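Local coordinates for Lin1840 protein (Listeria innocua serovar 6a, PDB 4ZOC) that probably hydrolyses terminal, non-reducing beta-D-glucosyl residues to release beta-D-glucose, as a family 3 beta-glucosidase involved in beta-1,2-glucan metabolism, at residues 192-197 against 218-223; 139-144 against 156-161; 543-548 against 603-608. The protein carries 2 engineered substitutions. All coordinates share one frame; numbering follows the deposited sequence.

Contact 1 of 3, residues 192-197 against 218-223; sequences HFAAYG and NYLPAY
The phenolic oxygen of Y223 is gripped by the backbone of A195, whose N-H reaches it near the plane of the ring: A195 N to Y223 OH is 3.0 Å, and the bond is nearly straight at 167°. The same oxygen also hydrogen-bonds OD1 of D140, and the carbonyl oxygen of H192 lies 3.1 Å from Y223 OH. The second carboxylate oxygen of D140 takes ND1 of H192, and through this one aspartate the phenol and the imidazole are fixed relative to each other. With CG of Y223 anti to its carbonyl carbon (chi1 -51°), the ring reaches from the helix across to the chain that leaves the strand.

Behind the polar tip the contact is apolar. F193 and Y223 form an offset edge-to-face pair, the edge of F193 directed at the face of Y223, with ring centroids 5.3 Å apart and planes at 65°. F193 CA also lies over a face of the Y223 ring. Strand 187-193 ends here, and helices 212-219 and 221-228 lead on to strand 233-236, making this a beta-alpha-beta crossover of the TIM barrel. The contact ties the strand's C-terminal end, where the peptide bonds before H192 and A194 are both cis, to the region where helices 212-219 and 221-228 follow each other. L220 uses a single branch: its CD2 is 3.8 Å from A194 CB and 4.1 Å from F193 CE1. A194 CB therefore sits between two neighbours, since Y223 CE2 is 3.7 Å from it. Four residues before Y223, Y219 brings CD2 to 3.9 Å from A195 CB. Further along F193, L252, N253 and L257 of helix 250-260 pack against its side chain.

Contact 2 of 3, residues 139-144 against 156-161; sequences LDLVRD and EDPFLN
L141 lays a single branch, CD1, against the turn that starts the helix: this methyl is 3.4 Å from the carbonyl oxygen of E156 and 3.8 Å from P158 CD. CG of L141 stands anti to the backbone N (chi1 -175°), which carries the methyl across to that turn. N161 comes at the same methyl from farther along the helix, ND2 lying 3.8 Å from L141 CD1. The N161 amide is held at both ends, OD1 by T154 OG1 and ND2 by the carbonyl of G155; ND2 also gives a bond to a water, which in turn donates to the L139 carbonyl, with L139 O 2.9 Å from the water. L139 itself turns CD2 to the backbone, 3.6 Å from N161 O.

E156 sends its extended side chain elsewhere, to the backbone N of S553 and Y565, but its CA meets V142 O at 3.1 Å in a CA-H...O contact. A second water accepts from R143 NE, while the R143 guanidinium makes a cation-pi contact with Y564. At the helix start D157 OD2 accepts from L160 N at 2.7 Å, on the anti side, the donor 29° out of the carboxylate plane. These features describe a beta-alpha loop of the TIM barrel, running from strand 133-134 and folding back onto the aspartate N-cap of helix 158-173.

Contact 3 of 3, residues 543-548 against 603-608; sequences ASNPSG and SYSEFE
The side-chain amide of N545 works both of its ends against the turn at 603-605, and so fastens the loop after helix 532-541 to the chain entering strand 607-611. Its OD1 accepts the backbone N-H of Y604, with Y604 N 2.8 Å from N545 OD1 and an N-H...O angle of 162°; the donor stands 15° out of the carbonyl plane. Having CG anti to the backbone N extends the amide to this reach. At the other end ND2 makes a weak, strongly bent bond to S605 OG, and finds another acceptor in the carbonyl of A637. S605 OG in turn is bonded to the carbonyl of I636.

S603 closes the turn from within: its OG accepts from S605 N at 2.9 Å, an ST turn. A water donates to the P546 carbonyl, 2.7 Å from P546 O, and lies close to S603 OG, a link too short to be relied on.

The Y604 ring runs almost parallel to the N545 amide, the two planes 11° apart, and N545 OD1 is 3.3 Å from Y604 CG. P546 lies over a face of the ring in a CH-pi contact, its CD 3.5 Å from the centroid of Y604. The phenol OH is bonded to the carbonyl of L539, in the last turn of helix 532-541.

Both segments are thus joined by hydrogen bonds between neutral groups and by the packing of P546 and the N545 amide on the Y604 ring. With no charged side chain between them, the join would be expected to depend little on pH.

Overall arrangement
Contacts 1 and 2 are close neighbours in the TIM barrel, their centres 8 Å apart, on successive beta-alpha units: contact 2 closes along the chain before contact 1 opens. D140 of contact 2 is the shared residue, its carboxylate bonded to two residues of contact 1. Neither touches the bound glucose: it is about 7 Å from the side chain of Y196 in contact 1 and about 12 Å from that of D140 in contact 2. Contact 3 stands apart, between the loop after helix 532-541 and the start of strand 607-611, its nearest atoms about 20 Å from contact 1 and about 10 Å from contact 2.

Contact 1 of 3, residues 192-197 against 218-223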
loop_
_atom_site.group_PDB
_atom_site.type_symbol
_atom_site.label_atom_id
_atom_site.label_comp_id
_atom_site.label_asym_id
_atom_site.label_seq_id
_atom_site.Cartn_x
_atom_site.Cartn_y
_atom_site.Cartn_z
ATOM N N HIS A 192 -11.260 -13.503 -8.624
ATOM C CA HIS A 192 -12.385 -12.596 -8.598
ATOM C C HIS A 192 -11.999 -11.441 -9.524
ATOM O O HIS A 192 -10.991 -10.759 -9.307
ATOM C CB HIS A 192 -12.640 -12.013 -7.153
ATOM C CG HIS A 192 -12.870 -13.054 -6.111
ATOM N ND1 HIS A 192 -11.833 -13.656 -5.426
ATOM C CD2 HIS A 192 -14.021 -13.582 -5.597
ATOM C CE1 HIS A 192 -12.338 -14.553 -4.576
ATOM N NE2 HIS A 192 -13.658 -14.502 -4.650
ATOM N N PHE A 193 -12.791 -11.218 -10.550
ATOM C CA PHE A 193 -12.405 -10.272 -11.595
ATOM C C PHE A 193 -12.709 -8.859 -11.100
ATOM O O PHE A 193 -13.887 -8.523 -10.951
ATOM C CB PHE A 193 -13.122 -10.617 -12.935
ATOM C CG PHE A 193 -12.412 -10.110 -14.152
ATOM C CD1 PHE A 193 -11.263 -10.745 -14.626
ATOM C CD2 PHE A 193 -12.890 -8.978 -14.814
ATOM C CE1 PHE A 193 -10.606 -10.295 -15.771
ATOM C CE2 PHE A 193 -12.259 -8.520 -15.959
ATOM C CZ PHE A 193 -11.098 -9.154 -16.412
ATOM N N ALA A 194 -11.720 -7.981 -10.779
ATOM C CA ALA A 194 -10.286 -8.175 -10.844
ATOM C C ALA A 194 -9.603 -7.445 -9.745
ATOM O O ALA A 194 -10.139 -6.466 -9.268
ATOM C CB ALA A 194 -9.677 -7.597 -12.138
ATOM N N ALA A 195 -8.422 -7.963 -9.374
ATOM C CA ALA A 195 -7.402 -7.262 -8.606
ATOM C C ALA A 195 -7.765 -7.151 -7.110
ATOM O O ALA A 195 -7.245 -6.327 -6.385
ATOM C CB ALA A 195 -7.107 -5.912 -9.178
ATOM N N TYR A 196 -8.627 -8.065 -6.659
ATOM C CA TYR A 196 -9.153 -8.037 -5.318
ATOM C C TYR A 196 -8.038 -8.141 -4.229
ATOM O O TYR A 196 -8.194 -7.676 -3.115
ATOM C CB TYR A 196 -10.163 -9.222 -5.245
ATOM C CG TYR A 196 -10.913 -9.543 -4.007
ATOM C CD1 TYR A 196 -11.331 -8.588 -3.099
ATOM C CD2 TYR A 196 -11.247 -10.844 -3.758
ATOM C CE1 TYR A 196 -12.038 -8.922 -1.924
ATOM C CE2 TYR A 196 -12.035 -11.152 -2.659
ATOM C CZ TYR A 196 -12.375 -10.229 -1.714
ATOM O OH TYR A 196 -13.093 -10.575 -0.596
ATOM N N GLY A 197 -6.996 -8.902 -4.544
ATOM C CA GLY A 197 -5.858 -9.177 -3.593
ATOM C C GLY A 197 -5.042 -7.928 -3.210
ATOM O O GLY A 197 -4.222 -7.991 -2.282
ATOM N N ASN A 218 0.446 -6.988 -14.221
ATOM C CA ASN A 218 0.585 -7.919 -13.088
ATOM C C ASN A 218 -0.725 -8.571 -12.597
ATOM O O ASN A 218 -0.731 -9.720 -12.162
ATOM C CB ASN A 218 1.336 -7.252 -11.963
ATOM C CG ASN A 218 2.812 -7.042 -12.318
ATOM O OD1 ASN A 218 3.460 -7.931 -12.807
ATOM N ND2 ASN A 218 3.323 -5.877 -12.077
ATOM N N TYR A 219 -1.814 -7.811 -12.689
ATOM C CA TYR A 219 -3.045 -8.234 -11.987
ATOM C C TYR A 219 -4.005 -9.003 -12.892
ATOM O O TYR A 219 -4.792 -9.808 -12.391
ATOM C CB TYR A 219 -3.742 -7.007 -11.363
ATOM C CG TYR A 219 -3.020 -6.612 -10.133
ATOM C CD1 TYR A 219 -1.907 -5.842 -10.209
ATOM C CD2 TYR A 219 -3.396 -7.115 -8.863
ATOM C CE1 TYR A 219 -1.177 -5.561 -9.082
ATOM C CE2 TYR A 219 -2.687 -6.774 -7.756
ATOM C CZ TYR A 219 -1.582 -5.982 -7.874
ATOM O OH TYR A 219 -0.805 -5.728 -6.745
ATOM N N LEU A 220 -3.974 -8.740 -14.204
ATOM C CA LEU A 220 -4.868 -9.447 -15.129
ATOM C C LEU A 220 -4.342 -10.758 -15.763
ATOM O O LEU A 220 -5.163 -11.593 -16.157
ATOM C CB LEU A 220 -5.335 -8.506 -16.236
ATOM C CG LEU A 220 -6.150 -7.279 -15.846
ATOM C CD1 LEU A 220 -6.513 -6.466 -17.103
ATOM C CD2 LEU A 220 -7.393 -7.778 -15.210
ATOM N N PRO A 221 -3.010 -10.961 -15.847
ATOM C CA PRO A 221 -2.577 -12.078 -16.663
ATOM C C PRO A 221 -3.114 -13.466 -16.227
ATOM O O PRO A 221 -3.436 -14.296 -17.094
ATOM C CB PRO A 221 -1.087 -12.045 -16.487
ATOM C CG PRO A 221 -0.795 -10.534 -16.591
ATOM C CD PRO A 221 -1.876 -10.001 -15.620
ATOM N N ALA A 222 -3.183 -13.759 -14.940
ATOM C CA ALA A 222 -3.607 -15.083 -14.543
ATOM C C ALA A 222 -5.065 -15.299 -14.920
ATOM O O ALA A 222 -5.406 -16.390 -15.436
ATOM C CB ALA A 222 -3.304 -15.393 -13.072
ATOM N N TYR A 223 -5.932 -14.310 -14.731
ATOM C CA TYR A 223 -7.356 -14.463 -15.168
ATOM C C TYR A 223 -7.395 -14.817 -16.669
ATOM O O TYR A 223 -8.147 -15.709 -17.125
ATOM C CB TYR A 223 -8.233 -13.230 -14.928
ATOM C CG TYR A 223 -8.213 -12.627 -13.558
ATOM C CD1 TYR A 223 -8.546 -13.362 -12.401
ATOM C CD2 TYR A 223 -7.818 -11.337 -13.394
ATOM C CE1 TYR A 223 -8.537 -12.775 -11.111
ATOM C CE2 TYR A 223 -7.763 -10.789 -12.132
ATOM C CZ TYR A 223 -8.128 -11.512 -11.000
ATOM O OH TYR A 223 -7.921 -10.902 -9.760
#

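Contact 2 of 3, residues 139-144 against 156-161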
loop_
_atom_site.group_PDB
_atom_site.type_symbol
_atom_site.label_atom_id
_atom_site.label_comp_id
_atom_site.label_asym_id
_atom_site.label_seq_id
_atom_site.Cartn_x
_atom_site.Cartn_y
_atom_site.Cartn_z
ATOM N N LEU A 139 -7.566 -16.463 -8.635
ATOM C CA LEU A 139 -6.369 -16.002 -9.379
ATOM C C LEU A 139 -5.949 -14.581 -9.048
ATOM O O LEU A 139 -5.275 -13.909 -9.829
ATOM C CB LEU A 139 -6.581 -16.187 -10.871
ATOM C CG LEU A 139 -6.776 -17.661 -11.270
ATOM C CD1 LEU A 139 -7.131 -17.754 -12.750
ATOM C CD2 LEU A 139 -5.493 -18.470 -11.021
ATOM N N ASP A 140 -6.321 -14.122 -7.846
ATOM C CA ASP A 140 -5.984 -12.759 -7.419
ATOM C C ASP A 140 -4.526 -12.785 -6.972
ATOM O O ASP A 140 -4.110 -13.555 -6.040
ATOM C CB ASP A 140 -6.907 -12.324 -6.257
ATOM C CG ASP A 140 -8.383 -12.489 -6.606
ATOM O OD1 ASP A 140 -8.772 -12.351 -7.789
ATOM O OD2 ASP A 140 -9.166 -12.807 -5.715
ATOM N N LEU A 141 -3.718 -11.936 -7.606
ATOM C CA LEU A 141 -2.330 -11.732 -7.207
ATOM C C LEU A 141 -2.314 -11.117 -5.810
ATOM O O LEU A 141 -3.133 -10.220 -5.516
ATOM C CB LEU A 141 -1.665 -10.759 -8.196
ATOM C CG LEU A 141 -0.169 -10.487 -8.023
ATOM C CD1 LEU A 141 0.546 -11.710 -8.502
ATOM C CD2 LEU A 141 0.214 -9.273 -8.814
ATOM N N VAL A 142 -1.457 -11.680 -4.956
ATOM C CA VAL A 142 -1.333 -11.237 -3.590
ATOM C C VAL A 142 0.103 -10.809 -3.256
ATOM O O VAL A 142 1.096 -11.538 -3.537
ATOM C CB VAL A 142 -1.867 -12.280 -2.595
ATOM C CG1 VAL A 142 -3.359 -12.423 -2.744
ATOM C CG2 VAL A 142 -1.176 -13.665 -2.712
ATOM N N ARG A 143 0.192 -9.648 -2.608
ATOM C CA ARG A 143 1.452 -9.123 -2.071
ATOM C C ARG A 143 1.325 -8.743 -0.570
ATOM O O ARG A 143 2.275 -8.174 -0.032
ATOM C CB ARG A 143 1.866 -7.921 -2.846
ATOM C CG ARG A 143 2.249 -8.195 -4.267
ATOM C CD ARG A 143 2.426 -6.867 -4.998
ATOM N NE ARG A 143 2.957 -7.103 -6.342
ATOM C CZ ARG A 143 3.179 -6.152 -7.245
ATOM N NH1 ARG A 143 2.930 -4.904 -6.951
ATOM N NH2 ARG A 143 3.657 -6.460 -8.448
ATOM N N ASP A 144 0.180 -9.037 0.066
ATOM C CA ASP A 144 -0.152 -8.498 1.387
ATOM C C ASP A 144 -0.741 -9.610 2.236
ATOM O O ASP A 144 -1.921 -9.919 2.197
ATOM C CB ASP A 144 -1.093 -7.288 1.262
ATOM C CG ASP A 144 -1.306 -6.580 2.583
ATOM O OD1 ASP A 144 -0.995 -7.191 3.675
ATOM O OD2 ASP A 144 -1.817 -5.426 2.536
ATOM N N GLU A 156 2.566 -14.429 -4.970
ATOM C CA GLU A 156 2.934 -13.125 -5.458
ATOM C C GLU A 156 3.455 -13.052 -6.942
ATOM O O GLU A 156 3.764 -11.949 -7.477
ATOM C CB GLU A 156 3.978 -12.509 -4.509
ATOM C CG GLU A 156 5.379 -13.046 -4.722
ATOM C CD GLU A 156 6.333 -12.605 -3.649
ATOM O OE1 GLU A 156 5.863 -12.449 -2.474
ATOM O OE2 GLU A 156 7.563 -12.420 -3.967
ATOM N N ASP A 157 3.500 -14.182 -7.627
ATOM C CA ASP A 157 3.983 -14.199 -9.019
ATOM C C ASP A 157 2.909 -14.435 -10.049
ATOM O O ASP A 157 2.224 -15.443 -10.020
ATOM C CB ASP A 157 5.030 -15.299 -9.204
ATOM C CG ASP A 157 5.665 -15.202 -10.563
ATOM O OD1 ASP A 157 6.169 -14.090 -10.864
ATOM O OD2 ASP A 157 5.548 -16.173 -11.326
ATOM N N PRO A 158 2.770 -13.517 -11.010
ATOM C CA PRO A 158 1.709 -13.671 -12.008
ATOM C C PRO A 158 1.957 -14.874 -12.887
ATOM O O PRO A 158 0.957 -15.500 -13.320
ATOM C CB PRO A 158 1.748 -12.385 -12.807
ATOM C CG PRO A 158 2.516 -11.444 -11.977
ATOM C CD PRO A 158 3.372 -12.189 -11.037
ATOM N N PHE A 159 3.238 -15.189 -13.191
ATOM C CA PHE A 159 3.503 -16.383 -14.089
ATOM C C PHE A 159 3.143 -17.711 -13.425
ATOM O O PHE A 159 2.355 -18.528 -13.990
ATOM C CB PHE A 159 4.952 -16.446 -14.594
ATOM C CG PHE A 159 5.231 -17.576 -15.515
ATOM C CD1 PHE A 159 4.736 -17.566 -16.764
ATOM C CD2 PHE A 159 5.958 -18.660 -15.097
ATOM C CE1 PHE A 159 4.987 -18.634 -17.634
ATOM C CE2 PHE A 159 6.195 -19.720 -15.920
ATOM C CZ PHE A 159 5.698 -19.688 -17.190
ATOM N N LEU A 160 3.706 -17.943 -12.255
ATOM C CA LEU A 160 3.264 -19.046 -11.480
ATOM C C LEU A 160 1.759 -19.097 -11.365
ATOM O O LEU A 160 1.116 -20.186 -11.541
ATOM C CB LEU A 160 3.872 -19.013 -10.068
ATOM C CG LEU A 160 3.647 -20.227 -9.206
ATOM C CD1 LEU A 160 4.110 -21.547 -9.862
ATOM C CD2 LEU A 160 4.324 -20.130 -7.861
ATOM N N ASN A 161 1.113 -17.977 -11.032
ATOM C CA ASN A 161 -0.320 -18.048 -10.787
ATOM C C ASN A 161 -1.056 -18.419 -12.062
ATOM O O ASN A 161 -2.059 -19.131 -12.033
ATOM C CB ASN A 161 -0.908 -16.708 -10.245
ATOM C CG ASN A 161 -0.380 -16.391 -8.856
ATOM O OD1 ASN A 161 0.229 -17.288 -8.227
ATOM N ND2 ASN A 161 -0.697 -15.248 -8.330
HETATM O O HOH W 1 -2.404 -13.707 -10.059
HETATM O O HOH W 2 4.220 -9.457 -7.240
#

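Contact 3 of 3, residues 543-548 against 603-608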
loop_
_atom_site.group_PDB
_atom_site.type_symbol
_atom_site.label_atom_id
_atom_site.label_comp_id
_atom_site.label_asym_id
_atom_site.label_seq_id
_atom_site.Cartn_x
_atom_site.Cartn_y
_atom_site.Cartn_z
ATOM N N ALA A 543 10.589 -40.399 4.801
ATOM C CA ALA A 543 9.887 -41.177 3.821
ATOM C C ALA A 543 9.576 -40.291 2.625
ATOM O O ALA A 543 9.603 -40.781 1.474
ATOM C CB ALA A 543 8.661 -41.743 4.443
ATOM N N SER A 544 9.300 -39.003 2.874
ATOM C CA SER A 544 9.246 -37.971 1.810
ATOM C C SER A 544 10.298 -36.878 2.054
ATOM O O SER A 544 10.565 -36.573 3.185
ATOM C CB SER A 544 7.849 -37.378 1.744
ATOM O OG SER A 544 6.943 -38.360 1.289
ATOM N N ASN A 545 10.880 -36.332 0.986
ATOM C CA ASN A 545 11.908 -35.365 1.137
ATOM C C ASN A 545 11.283 -34.002 0.754
ATOM O O ASN A 545 10.765 -33.858 -0.366
ATOM C CB ASN A 545 13.041 -35.742 0.185
ATOM C CG ASN A 545 14.230 -34.845 0.265
ATOM O OD1 ASN A 545 14.259 -33.851 0.970
ATOM N ND2 ASN A 545 15.286 -35.241 -0.469
ATOM N N PRO A 546 11.250 -33.039 1.723
ATOM C CA PRO A 546 10.636 -31.695 1.392
ATOM C C PRO A 546 11.095 -31.204 0.059
ATOM O O PRO A 546 12.323 -31.213 -0.202
ATOM C CB PRO A 546 11.134 -30.791 2.540
ATOM C CG PRO A 546 11.357 -31.767 3.659
ATOM C CD PRO A 546 11.891 -33.017 3.041
ATOM N N SER A 547 10.182 -30.588 -0.709
ATOM C CA SER A 547 10.495 -30.088 -1.978
ATOM C C SER A 547 9.784 -28.858 -2.423
ATOM O O SER A 547 9.991 -28.389 -3.561
ATOM C CB SER A 547 10.329 -31.174 -3.033
ATOM O OG SER A 547 8.982 -31.510 -3.239
ATOM N N GLY A 548 8.958 -28.302 -1.535
ATOM C CA GLY A 548 8.278 -27.037 -1.769
ATOM C C GLY A 548 9.177 -25.797 -1.655
ATOM O O GLY A 548 10.257 -25.820 -1.047
ATOM N N SER A 603 16.018 -28.898 1.264
ATOM C CA SER A 603 15.813 -30.312 0.868
ATOM C C SER A 603 16.776 -31.121 1.772
ATOM O O SER A 603 17.767 -30.568 2.258
ATOM C CB SER A 603 16.226 -30.509 -0.615
ATOM O OG SER A 603 16.242 -31.893 -1.067
ATOM N N TYR A 604 16.507 -32.437 1.883
ATOM C CA TYR A 604 17.439 -33.404 2.420
ATOM C C TYR A 604 18.588 -33.747 1.428
ATOM O O TYR A 604 19.582 -34.333 1.841
ATOM C CB TYR A 604 16.733 -34.666 2.920
ATOM C CG TYR A 604 15.654 -34.399 3.926
ATOM C CD1 TYR A 604 15.751 -33.284 4.804
ATOM C CD2 TYR A 604 14.589 -35.244 4.061
ATOM C CE1 TYR A 604 14.800 -33.060 5.783
ATOM C CE2 TYR A 604 13.604 -35.020 5.000
ATOM C CZ TYR A 604 13.682 -33.914 5.849
ATOM O OH TYR A 604 12.640 -33.705 6.773
ATOM N N SER A 605 18.435 -33.392 0.172
ATOM C CA SER A 605 19.374 -33.690 -0.853
ATOM C C SER A 605 20.208 -32.410 -1.167
ATOM O O SER A 605 19.981 -31.304 -0.628
ATOM C CB SER A 605 18.623 -34.100 -2.115
ATOM O OG SER A 605 17.723 -35.138 -1.954
ATOM N N GLU A 606 21.149 -32.567 -2.062
ATOM C CA GLU A 606 21.975 -31.451 -2.567
ATOM C C GLU A 606 22.048 -31.587 -4.087
ATOM O O GLU A 606 22.162 -32.684 -4.623
ATOM C CB GLU A 606 23.373 -31.641 -2.047
ATOM C CG GLU A 606 23.921 -30.908 -0.882
ATOM C CD GLU A 606 25.465 -30.862 -1.038
ATOM O OE1 GLU A 606 26.087 -31.923 -0.974
ATOM O OE2 GLU A 606 26.099 -29.798 -1.305
ATOM N N PHE A 607 21.987 -30.479 -4.797
ATOM C CA PHE A 607 21.920 -30.527 -6.255
ATOM C C PHE A 607 22.937 -29.622 -6.858
ATOM O O PHE A 607 23.389 -28.716 -6.248
ATOM C CB PHE A 607 20.557 -30.061 -6.745
ATOM C CG PHE A 607 19.404 -30.860 -6.167
ATOM C CD1 PHE A 607 18.962 -32.050 -6.778
ATOM C CD2 PHE A 607 18.759 -30.415 -5.041
ATOM C CE1 PHE A 607 17.952 -32.799 -6.246
ATOM C CE2 PHE A 607 17.747 -31.187 -4.464
ATOM C CZ PHE A 607 17.318 -32.336 -5.103
ATOM N N GLU A 608 23.295 -29.911 -8.105
ATOM C CA GLU A 608 24.177 -29.050 -8.865
ATOM C C GLU A 608 23.531 -28.762 -10.185
ATOM O O GLU A 608 22.993 -29.682 -10.822
ATOM C CB GLU A 608 25.491 -29.748 -9.084
ATOM C CG GLU A 608 26.635 -29.161 -8.285
ATOM C CD GLU A 608 27.964 -29.674 -8.804
ATOM O OE1 GLU A 608 28.861 -28.844 -9.079
ATOM O OE2 GLU A 608 28.071 -30.916 -8.980
HETATM O O HOH W 3 13.951 -32.257 -2.105
#